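Local coordinates for protein transcriptional regulator, MarR family (PDB 3S2W) that probably binds DNA as a two-subunit winged helix-turn-helix protein of the MarR family and regulates transcription, at residues 61-66 with 108-113; 41-46 with 119-124; 50-55 with 82-87. One frame throughout, in Å; residues are numbered along the deposited sequence.

All three contacts lie within the MarR-type helix-turn-helix region, but their chemistry differs with their place. Interaction 1 is made largely of backbone, carboxylate and water bonds, with a glycine-on-phenylalanine CH-pi contact, at the edge of the wing sheet. Interaction 2 is apolar packing between helices 23-43 and 112-133; it shares the latter helix with interaction 1, although the two do not touch. Interaction 3 is a buried contact, the other two only partly buried: an apolar patch between helices 53-61 and 78-90 with a sulfate ion at its margin. Interactions 2 and 3 do touch: Met-121 SE lies 3.8 Å from Phe-53 CE2. Centre-to-centre distances run from about 13 to 18 Å.

Interaction 1: 61-66 with 108-113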
loop_
_atom_site.group_PDB
_atom_site.type_symbol
_atom_site.label_atom_id
_atom_site.label_comp_id
_atom_site.label_asym_id
_atom_site.label_seq_id
_atom_site.Cartn_x
_atom_site.Cartn_y
_atom_site.Cartn_z
ATOM N N ARG A 61 -19.511 2.241 3.695
ATOM C CA ARG A 61 -19.765 3.644 3.425
ATOM C C ARG A 61 -20.900 3.795 2.408
ATOM O O ARG A 61 -21.873 4.493 2.650
ATOM C CB ARG A 61 -18.505 4.348 2.947
ATOM C CG ARG A 61 -17.845 5.191 4.023
ATOM C CD ARG A 61 -16.589 5.882 3.494
ATOM N NE ARG A 61 -15.569 4.919 3.080
ATOM C CZ ARG A 61 -14.735 5.100 2.057
ATOM N NH1 ARG A 61 -14.801 6.219 1.335
ATOM N NH2 ARG A 61 -13.836 4.159 1.759
ATOM N N GLU A 62 -20.775 3.118 1.278
ATOM C CA GLU A 62 -21.709 3.263 0.176
ATOM C C GLU A 62 -22.096 1.871 -0.297
ATOM O O GLU A 62 -21.355 1.233 -1.047
ATOM C CB GLU A 62 -21.034 4.027 -0.970
ATOM C CG GLU A 62 -21.781 5.253 -1.477
ATOM C CD GLU A 62 -22.841 4.911 -2.512
ATOM O OE1 GLU A 62 -23.886 4.336 -2.133
ATOM O OE2 GLU A 62 -22.625 5.222 -3.706
ATOM N N ASP A 63 -23.252 1.395 0.148
ATOM C CA ASP A 63 -23.731 0.074 -0.237
ATOM C C ASP A 63 -24.501 0.113 -1.547
ATOM O O ASP A 63 -25.007 1.152 -1.948
ATOM C CB ASP A 63 -24.628 -0.479 0.860
ATOM C CG ASP A 63 -24.959 -1.927 0.656
ATOM O OD1 ASP A 63 -24.301 -2.570 -0.184
ATOM O OD2 ASP A 63 -25.865 -2.425 1.343
ATOM N N GLY A 64 -24.598 -1.026 -2.219
ATOM C CA GLY A 64 -25.307 -1.075 -3.480
ATOM C C GLY A 64 -24.566 -0.346 -4.583
ATOM O O GLY A 64 -25.170 0.246 -5.456
ATOM N N ILE A 65 -23.246 -0.393 -4.553
ATOM C CA ILE A 65 -22.455 0.298 -5.555
ATOM C C ILE A 65 -22.104 -0.646 -6.713
ATOM O O ILE A 65 -21.952 -1.852 -6.531
ATOM C CB ILE A 65 -21.185 0.880 -4.919
ATOM C CG1 ILE A 65 -20.299 1.543 -5.969
ATOM C CG2 ILE A 65 -20.403 -0.195 -4.221
ATOM C CD1 ILE A 65 -18.915 1.892 -5.431
ATOM N N ASN A 66 -22.000 -0.096 -7.912
ATOM C CA ASN A 66 -21.652 -0.884 -9.086
ATOM C C ASN A 66 -20.224 -1.417 -8.997
ATOM O O ASN A 66 -19.308 -0.695 -8.629
ATOM C CB ASN A 66 -21.808 -0.026 -10.339
ATOM C CG ASN A 66 -21.844 -0.844 -11.591
ATOM O OD1 ASN A 66 -20.829 -1.416 -12.011
ATOM N ND2 ASN A 66 -23.019 -0.921 -12.203
ATOM N N VAL A 108 -23.210 -4.361 -6.118
ATOM C CA VAL A 108 -22.921 -5.220 -4.973
ATOM C C VAL A 108 -23.482 -4.651 -3.685
ATOM O O VAL A 108 -23.419 -3.448 -3.440
ATOM C CB VAL A 108 -21.415 -5.607 -4.845
ATOM C CG1 VAL A 108 -20.682 -5.352 -6.142
ATOM C CG2 VAL A 108 -20.760 -4.869 -3.715
ATOM N N PHE A 109 -24.062 -5.542 -2.885
ATOM C CA PHE A 109 -24.766 -5.169 -1.680
ATOM C C PHE A 109 -24.288 -6.033 -0.528
ATOM O O PHE A 109 -23.954 -7.197 -0.719
ATOM C CB PHE A 109 -26.256 -5.429 -1.852
ATOM C CG PHE A 109 -26.956 -4.485 -2.789
ATOM C CD1 PHE A 109 -27.642 -3.381 -2.292
ATOM C CD2 PHE A 109 -26.986 -4.726 -4.154
ATOM C CE1 PHE A 109 -28.319 -2.505 -3.142
ATOM C CE2 PHE A 109 -27.665 -3.840 -5.020
ATOM C CZ PHE A 109 -28.332 -2.730 -4.503
ATOM N N LEU A 110 -24.273 -5.478 0.679
ATOM C CA LEU A 110 -24.012 -6.278 1.875
ATOM C C LEU A 110 -25.202 -7.180 2.183
ATOM O O LEU A 110 -26.358 -6.762 2.054
ATOM C CB LEU A 110 -23.721 -5.366 3.066
ATOM C CG LEU A 110 -22.397 -4.600 2.962
ATOM C CD1 LEU A 110 -22.464 -3.301 3.772
ATOM C CD2 LEU A 110 -21.182 -5.490 3.380
ATOM N N THR A 111 -24.928 -8.422 2.565
ATOM C CA THR A 111 -25.965 -9.278 3.131
ATOM C C THR A 111 -26.112 -8.974 4.624
ATOM O O THR A 111 -25.363 -8.167 5.182
ATOM C CB THR A 111 -25.592 -10.746 3.012
ATOM O OG1 THR A 111 -24.381 -10.965 3.739
ATOM C CG2 THR A 111 -25.381 -11.135 1.547
ATOM N N GLU A 112 -27.060 -9.624 5.289
ATOM C CA GLU A 112 -27.195 -9.409 6.727
ATOM C C GLU A 112 -25.933 -9.838 7.459
ATOM O O GLU A 112 -25.411 -9.093 8.285
ATOM C CB GLU A 112 -28.451 -10.084 7.300
ATOM C CG GLU A 112 -29.642 -9.131 7.369
ATOM C CD GLU A 112 -29.357 -7.895 8.234
ATOM O OE1 GLU A 112 -28.964 -8.070 9.407
ATOM O OE2 GLU A 112 -29.519 -6.753 7.743
ATOM N N LYS A 113 -25.438 -11.036 7.145
ATOM C CA LYS A 113 -24.142 -11.494 7.654
ATOM C C LYS A 113 -23.052 -10.411 7.494
ATOM O O LYS A 113 -22.331 -10.105 8.432
ATOM C CB LYS A 113 -23.721 -12.784 6.943
ATOM C CG LYS A 113 -22.674 -13.613 7.670
ATOM C CD LYS A 113 -22.267 -14.837 6.838
ATOM C CE LYS A 113 -21.533 -15.886 7.672
ATOM N NZ LYS A 113 -21.208 -17.110 6.882
HETATM O O HOH W 1 -27.581 -4.304 2.186
#
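Asp-63 makes the first touch of 61-66 on 108-113, where the short, weakly bonded strand 65-66 lines up antiparallel with strand 106-110 in the small sheet of the winged helix-turn-helix fold. Its OD1 is the branch that takes the N-H of Leu-110, at 3.0 Å between OD1 and N with an N-H...O angle of 145°. The donor comes from the syn side, tilted out of the carboxylate plane. Gly-64 N adds a weak bond to the same oxygen, so two backbone N-H groups converge on OD1. The other branch, OD2, works through water: water 1 donates to it at 2.7 Å and also to Leu-110 O, so that both backbone polar atoms of Leu-110 are tied to one carboxylate.

Gly-64 follows, and with no side chain it lets the Phe-109 ring lie on the main chain. Its CA is 3.5 Å from the ring centroid and 16° off the normal, a CH-pi contact over the face, displaced toward the rim and nearest to CE1. Phe-109 also meets Phe-95 of strand 94-98, their rings nearly parallel.

Ile-65 sends its side chain to the same face of the sheet as Val-108, and both rest on Leu-59 and Leu-70 of the neighbouring helices. The evidence for pairing here is a single nearly straight bond from Val-108 N to Ile-65 O, 2.8 Å long with an N-H...O angle of 175° and the donor tilted from the carbonyl plane.

Interaction 2: 41-46 with 119-124; sequences KKIEPY and PDMKKI
Met-121, a selenomethionine, reaches Tyr-46 by bending twice: chi2 of -60° sets SE, and chi3 of 94° sends CE over the face of the tyrosine ring. The two side chains slide past each other in opposite directions. CE of Met-121 stands 3.9 Å from the Tyr-46 centroid and 28° off the ring normal, a CH-pi contact whose closest ring atom is CE1, at 3.5 Å from CE. The selenium touches a second partner, CG2 of Ile-43, at 3.9 Å, where the two side chains cross at about a right angle.

This joins the end of helix 23-43 and the 3-10 turn after it to helix 112-133, which in MarR proteins runs from the wing to the dimerisation region. Helix 53-61 flanks the same selenomethionine with Phe-53, Met-57 and Tyr-60.

One turn further along helix 112-133, CD1 of Ile-124 presses on CB of Lys-42 at 3.2 Å, a tight approach. The Lys-42 chain is bent at chi2 and chi4, and its NZ forms a salt bridge with Glu-127. At the far end of the tyrosine, Tyr-46 OH lies 3.3 Å from Asp-120 OD2, these two side chains also crossing at about a right angle.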
loop_
_atom_site.group_PDB
_atom_site.type_symbol
_atom_site.label_atom_id
_atom_site.label_comp_id
_atom_site.label_asym_id
_atom_site.label_seq_id
_atom_site.Cartn_x
_atom_site.Cartn_y
_atom_site.Cartn_z
ATOM N N LYS A 41 -4.397 -11.002 9.909
ATOM C CA LYS A 41 -4.508 -12.003 10.961
ATOM C C LYS A 41 -5.799 -11.835 11.729
ATOM O O LYS A 41 -6.410 -12.821 12.165
ATOM C CB LYS A 41 -3.331 -11.940 11.927
ATOM C CG LYS A 41 -2.062 -12.546 11.378
ATOM C CD LYS A 41 -1.513 -13.602 12.319
ATOM C CE LYS A 41 -1.300 -13.025 13.711
ATOM N NZ LYS A 41 0.081 -13.281 14.199
ATOM N N LYS A 42 -6.198 -10.581 11.912
ATOM C CA LYS A 42 -7.396 -10.290 12.672
ATOM C C LYS A 42 -8.643 -10.666 11.891
ATOM O O LYS A 42 -9.639 -10.998 12.487
ATOM C CB LYS A 42 -7.457 -8.839 13.135
ATOM C CG LYS A 42 -6.374 -8.419 14.136
ATOM C CD LYS A 42 -6.594 -9.071 15.458
ATOM C CE LYS A 42 -5.690 -8.473 16.526
ATOM N NZ LYS A 42 -6.377 -7.377 17.235
ATOM N N ILE A 43 -8.606 -10.670 10.570
ATOM C CA ILE A 43 -9.831 -11.043 9.863
ATOM C C ILE A 43 -9.952 -12.505 9.417
ATOM O O ILE A 43 -11.046 -12.937 9.055
ATOM C CB ILE A 43 -10.175 -10.106 8.689
ATOM C CG1 ILE A 43 -9.093 -10.151 7.632
ATOM C CG2 ILE A 43 -10.394 -8.693 9.183
ATOM C CD1 ILE A 43 -9.481 -9.349 6.405
ATOM N N GLU A 44 -8.849 -13.256 9.455
ATOM C CA GLU A 44 -8.878 -14.700 9.190
ATOM C C GLU A 44 -10.079 -15.391 9.843
ATOM O O GLU A 44 -10.754 -16.167 9.192
ATOM C CB GLU A 44 -7.623 -15.360 9.715
ATOM C CG GLU A 44 -6.685 -15.996 8.712
ATOM C CD GLU A 44 -5.282 -16.192 9.317
ATOM O OE1 GLU A 44 -5.103 -17.072 10.200
ATOM O OE2 GLU A 44 -4.362 -15.430 8.935
ATOM N N PRO A 45 -10.328 -15.125 11.140
ATOM C CA PRO A 45 -11.393 -15.876 11.814
ATOM C C PRO A 45 -12.754 -15.724 11.146
ATOM O O PRO A 45 -13.615 -16.565 11.368
ATOM C CB PRO A 45 -11.404 -15.283 13.225
ATOM C CG PRO A 45 -9.971 -14.825 13.437
ATOM C CD PRO A 45 -9.503 -14.349 12.088
ATOM N N TYR A 46 -12.930 -14.686 10.333
ATOM C CA TYR A 46 -14.159 -14.501 9.558
ATOM C C TYR A 46 -14.018 -15.089 8.163
ATOM O O TYR A 46 -14.892 -14.924 7.320
ATOM C CB TYR A 46 -14.542 -13.020 9.468
ATOM C CG TYR A 46 -14.508 -12.327 10.805
ATOM C CD1 TYR A 46 -13.376 -11.627 11.227
ATOM C CD2 TYR A 46 -15.586 -12.396 11.659
ATOM C CE1 TYR A 46 -13.335 -11.014 12.467
ATOM C CE2 TYR A 46 -15.559 -11.782 12.897
ATOM C CZ TYR A 46 -14.434 -11.098 13.300
ATOM O OH TYR A 46 -14.441 -10.500 14.539
ATOM N N PRO A 119 -19.204 -3.777 13.055
ATOM C CA PRO A 119 -18.578 -3.369 14.320
ATOM C C PRO A 119 -17.218 -4.033 14.502
ATOM O O PRO A 119 -16.287 -3.424 15.043
ATOM C CB PRO A 119 -19.545 -3.912 15.389
ATOM C CG PRO A 119 -20.846 -4.038 14.698
ATOM C CD PRO A 119 -20.534 -4.378 13.265
ATOM N N ASP A 120 -17.108 -5.280 14.060
ATOM C CA ASP A 120 -15.857 -6.026 14.178
ATOM C C ASP A 120 -14.774 -5.463 13.230
ATOM O O ASP A 120 -13.635 -5.251 13.634
ATOM C CB ASP A 120 -16.090 -7.514 13.911
ATOM C CG ASP A 120 -17.261 -8.090 14.725
ATOM O OD1 ASP A 120 -18.444 -7.894 14.315
ATOM O OD2 ASP A 120 -16.985 -8.750 15.763
HETATM N N MSE A 121 -15.146 -5.213 11.978
HETATM C CA MSE A 121 -14.232 -4.641 11.005
HETATM C C MSE A 121 -13.760 -3.249 11.434
HETATM O O MSE A 121 -12.561 -2.955 11.440
HETATM C CB MSE A 121 -14.925 -4.547 9.655
HETATM C CG MSE A 121 -15.421 -5.882 9.121
HETATM SE SE MSE A 121 -13.972 -7.177 8.860
HETATM C CE MSE A 121 -14.056 -8.103 10.570
ATOM N N LYS A 122 -14.692 -2.381 11.803
ATOM C CA LYS A 122 -14.286 -1.036 12.166
ATOM C C LYS A 122 -13.384 -1.025 13.401
ATOM O O LYS A 122 -12.483 -0.170 13.526
ATOM C CB LYS A 122 -15.494 -0.103 12.292
ATOM C CG LYS A 122 -15.987 0.427 10.912
ATOM C CD LYS A 122 -17.164 1.406 11.035
ATOM C CE LYS A 122 -17.555 2.006 9.676
ATOM N NZ LYS A 122 -18.886 2.714 9.699
ATOM N N LYS A 123 -13.603 -1.995 14.291
ATOM C CA LYS A 123 -12.797 -2.122 15.509
ATOM C C LYS A 123 -11.373 -2.607 15.218
ATOM O O LYS A 123 -10.404 -2.149 15.834
ATOM C CB LYS A 123 -13.455 -3.082 16.498
ATOM C CG LYS A 123 -12.675 -3.234 17.782
ATOM C CD LYS A 123 -13.088 -4.494 18.517
ATOM C CE LYS A 123 -12.510 -4.574 19.938
ATOM N NZ LYS A 123 -12.829 -5.895 20.587
ATOM N N ILE A 124 -11.262 -3.559 14.291
ATOM C CA ILE A 124 -9.975 -4.036 13.819
ATOM C C ILE A 124 -9.173 -2.903 13.174
ATOM O O ILE A 124 -7.978 -2.800 13.405
ATOM C CB ILE A 124 -10.130 -5.137 12.770
ATOM C CG1 ILE A 124 -10.723 -6.404 13.384
ATOM C CG2 ILE A 124 -8.807 -5.413 12.151
ATOM C CD1 ILE A 124 -9.833 -7.034 14.398
#

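Interaction 3: 50-55 with 82-87; sequences SGQFPF and ARAIQK. With SO4 (sulfate ion), chain I; SO4 (sulfate ion), chain J.
Where Gln-52 meets Lys-87, a sulfate ion, probably from the crystallisation liquor, is shared by the two segments. Gly-51 N donates to its O4 at 2.9 Å, with an N-H...O angle of 146°. From helix 78-90 the extended chain of Lys-87 brings NZ to within 3.3 Å of sulfate O3, a weak bond. The Gln-52 side chain runs beside the ion, crossing that of Lys-87 at about a right angle, with its CG 3.3 Å from sulfate O2.

Deeper in, the contact is apolar. CA of Gln-52 comes within 5.2 Å of CA of Ala-84, an approach that suits the small alanine side chain. Ala-84 CB touches the Phe-55 ring at CE2, 3.4 Å away, and from the same side of the ring plane Ile-85 CD1 reaches its CD1 at 4.0 Å. Leu-70 and Leu-74 of helix 67-74 also pack on Phe-55, which thus sits among the helices of the helix-turn-helix, 78-90 being the recognition helix by its place in the fold.

Arg-83, on that helix, holds a second sulfate, also probably from the liquor, weakly through NH2. Both anions are consistent with a surface that could receive DNA phosphates.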
loop_
_atom_site.group_PDB
_atom_site.type_symbol
_atom_site.label_atom_id
_atom_site.label_comp_id
_atom_site.label_asym_id
_atom_site.label_seq_id
_atom_site.Cartn_x
_atom_site.Cartn_y
_atom_site.Cartn_z
ATOM N N SER A 50 -7.161 -10.209 3.444
ATOM C CA SER A 50 -6.874 -8.778 3.481
ATOM C C SER A 50 -7.050 -8.101 2.127
ATOM O O SER A 50 -7.044 -6.879 2.036
ATOM C CB SER A 50 -5.450 -8.546 3.991
ATOM O OG SER A 50 -4.532 -9.266 3.195
ATOM N N GLY A 51 -7.186 -8.891 1.068
ATOM C CA GLY A 51 -7.552 -8.349 -0.232
ATOM C C GLY A 51 -9.026 -7.952 -0.356
ATOM O O GLY A 51 -9.398 -7.123 -1.195
ATOM N N GLN A 52 -9.865 -8.536 0.494
ATOM C CA GLN A 52 -11.295 -8.261 0.496
ATOM C C GLN A 52 -11.671 -7.119 1.429
ATOM O O GLN A 52 -12.735 -6.518 1.296
ATOM C CB GLN A 52 -12.037 -9.512 0.922
ATOM C CG GLN A 52 -11.801 -10.708 -0.002
ATOM C CD GLN A 52 -12.028 -12.015 0.712
ATOM O OE1 GLN A 52 -13.006 -12.166 1.438
ATOM N NE2 GLN A 52 -11.118 -12.961 0.535
ATOM N N PHE A 53 -10.804 -6.833 2.388
ATOM C CA PHE A 53 -11.109 -5.861 3.422
ATOM C C PHE A 53 -11.490 -4.480 2.875
ATOM O O PHE A 53 -12.461 -3.882 3.337
ATOM C CB PHE A 53 -9.914 -5.724 4.339
ATOM C CG PHE A 53 -10.189 -4.936 5.562
ATOM C CD1 PHE A 53 -9.609 -3.689 5.744
ATOM C CD2 PHE A 53 -11.024 -5.441 6.552
ATOM C CE1 PHE A 53 -9.870 -2.957 6.899
ATOM C CE2 PHE A 53 -11.275 -4.722 7.702
ATOM C CZ PHE A 53 -10.692 -3.485 7.882
ATOM N N PRO A 54 -10.730 -3.971 1.886
ATOM C CA PRO A 54 -10.969 -2.632 1.341
ATOM C C PRO A 54 -12.366 -2.532 0.707
ATOM O O PRO A 54 -13.044 -1.541 0.980
ATOM C CB PRO A 54 -9.877 -2.481 0.276
ATOM C CG PRO A 54 -8.918 -3.544 0.538
ATOM C CD PRO A 54 -9.689 -4.676 1.128
ATOM N N PHE A 55 -12.789 -3.531 -0.082
ATOM C CA PHE A 55 -14.178 -3.614 -0.605
ATOM C C PHE A 55 -15.227 -3.640 0.502
ATOM O O PHE A 55 -16.142 -2.827 0.528
ATOM C CB PHE A 55 -14.373 -4.831 -1.544
ATOM C CG PHE A 55 -13.476 -4.798 -2.756
ATOM C CD1 PHE A 55 -13.827 -4.046 -3.872
ATOM C CD2 PHE A 55 -12.253 -5.479 -2.757
ATOM C CE1 PHE A 55 -12.999 -3.975 -4.966
ATOM C CE2 PHE A 55 -11.414 -5.418 -3.863
ATOM C CZ PHE A 55 -11.786 -4.662 -4.968
ATOM N N ALA A 82 -12.842 -8.679 -9.264
ATOM C CA ALA A 82 -13.741 -9.802 -9.502
ATOM C C ALA A 82 -13.506 -10.954 -8.521
ATOM O O ALA A 82 -14.461 -11.502 -7.951
ATOM C CB ALA A 82 -13.624 -10.284 -10.950
ATOM N N ARG A 83 -12.239 -11.290 -8.307
ATOM C CA ARG A 83 -11.859 -12.331 -7.345
ATOM C C ARG A 83 -12.175 -11.965 -5.893
ATOM O O ARG A 83 -12.668 -12.799 -5.118
ATOM C CB ARG A 83 -10.381 -12.706 -7.491
ATOM C CG ARG A 83 -10.136 -13.766 -8.551
ATOM C CD ARG A 83 -8.655 -13.937 -8.845
ATOM N NE ARG A 83 -8.253 -13.194 -10.038
ATOM C CZ ARG A 83 -7.289 -12.276 -10.064
ATOM N NH1 ARG A 83 -6.616 -11.985 -8.957
ATOM N NH2 ARG A 83 -6.999 -11.647 -11.196
ATOM N N ALA A 84 -11.907 -10.716 -5.533
ATOM C CA ALA A 84 -12.251 -10.256 -4.207
ATOM C C ALA A 84 -13.757 -10.370 -3.996
ATOM O O ALA A 84 -14.205 -11.028 -3.054
ATOM C CB ALA A 84 -11.759 -8.810 -3.972
ATOM N N ILE A 85 -14.542 -9.750 -4.873
ATOM C CA ILE A 85 -15.994 -9.757 -4.696
ATOM C C ILE A 85 -16.534 -11.183 -4.750
ATOM O O ILE A 85 -17.475 -11.548 -4.023
ATOM C CB ILE A 85 -16.708 -8.908 -5.733
ATOM C CG1 ILE A 85 -16.325 -7.439 -5.557
ATOM C CG2 ILE A 85 -18.211 -9.085 -5.599
ATOM C CD1 ILE A 85 -16.632 -6.894 -4.179
ATOM N N GLN A 86 -15.938 -12.010 -5.599
ATOM C CA GLN A 86 -16.386 -13.387 -5.611
ATOM C C GLN A 86 -16.153 -14.142 -4.280
ATOM O O GLN A 86 -16.949 -15.003 -3.913
ATOM C CB GLN A 86 -15.780 -14.166 -6.764
ATOM C CG GLN A 86 -16.240 -15.593 -6.727
ATOM C CD GLN A 86 -17.630 -15.732 -7.285
ATOM O OE1 GLN A 86 -17.886 -15.342 -8.425
ATOM N NE2 GLN A 86 -18.543 -16.281 -6.485
ATOM N N LYS A 87 -15.075 -13.842 -3.557
ATOM C CA LYS A 87 -14.825 -14.585 -2.316
ATOM C C LYS A 87 -15.744 -14.052 -1.236
ATOM O O LYS A 87 -16.186 -14.795 -0.355
ATOM C CB LYS A 87 -13.369 -14.484 -1.863
ATOM C CG LYS A 87 -12.359 -15.199 -2.767
ATOM C CD LYS A 87 -10.948 -14.893 -2.286
ATOM C CE LYS A 87 -9.875 -15.770 -2.948
ATOM N NZ LYS A 87 -8.638 -15.859 -2.084
HETATM S S SO4 I . -7.547 -12.408 -0.526
HETATM O O1 SO4 I . -6.928 -12.713 -1.811
HETATM O O2 SO4 I . -8.796 -11.686 -0.766
HETATM O O3 SO4 I . -7.834 -13.658 0.189
HETATM O O4 SO4 I . -6.623 -11.569 0.236
HETATM S S SO4 J . -6.773 -11.088 -14.816
HETATM O O1 SO4 J . -7.044 -10.684 -16.196
HETATM O O2 SO4 J . -7.923 -11.836 -14.312
HETATM O O3 SO4 J . -5.586 -11.944 -14.770
HETATM O O4 SO4 J . -6.555 -9.902 -13.985
#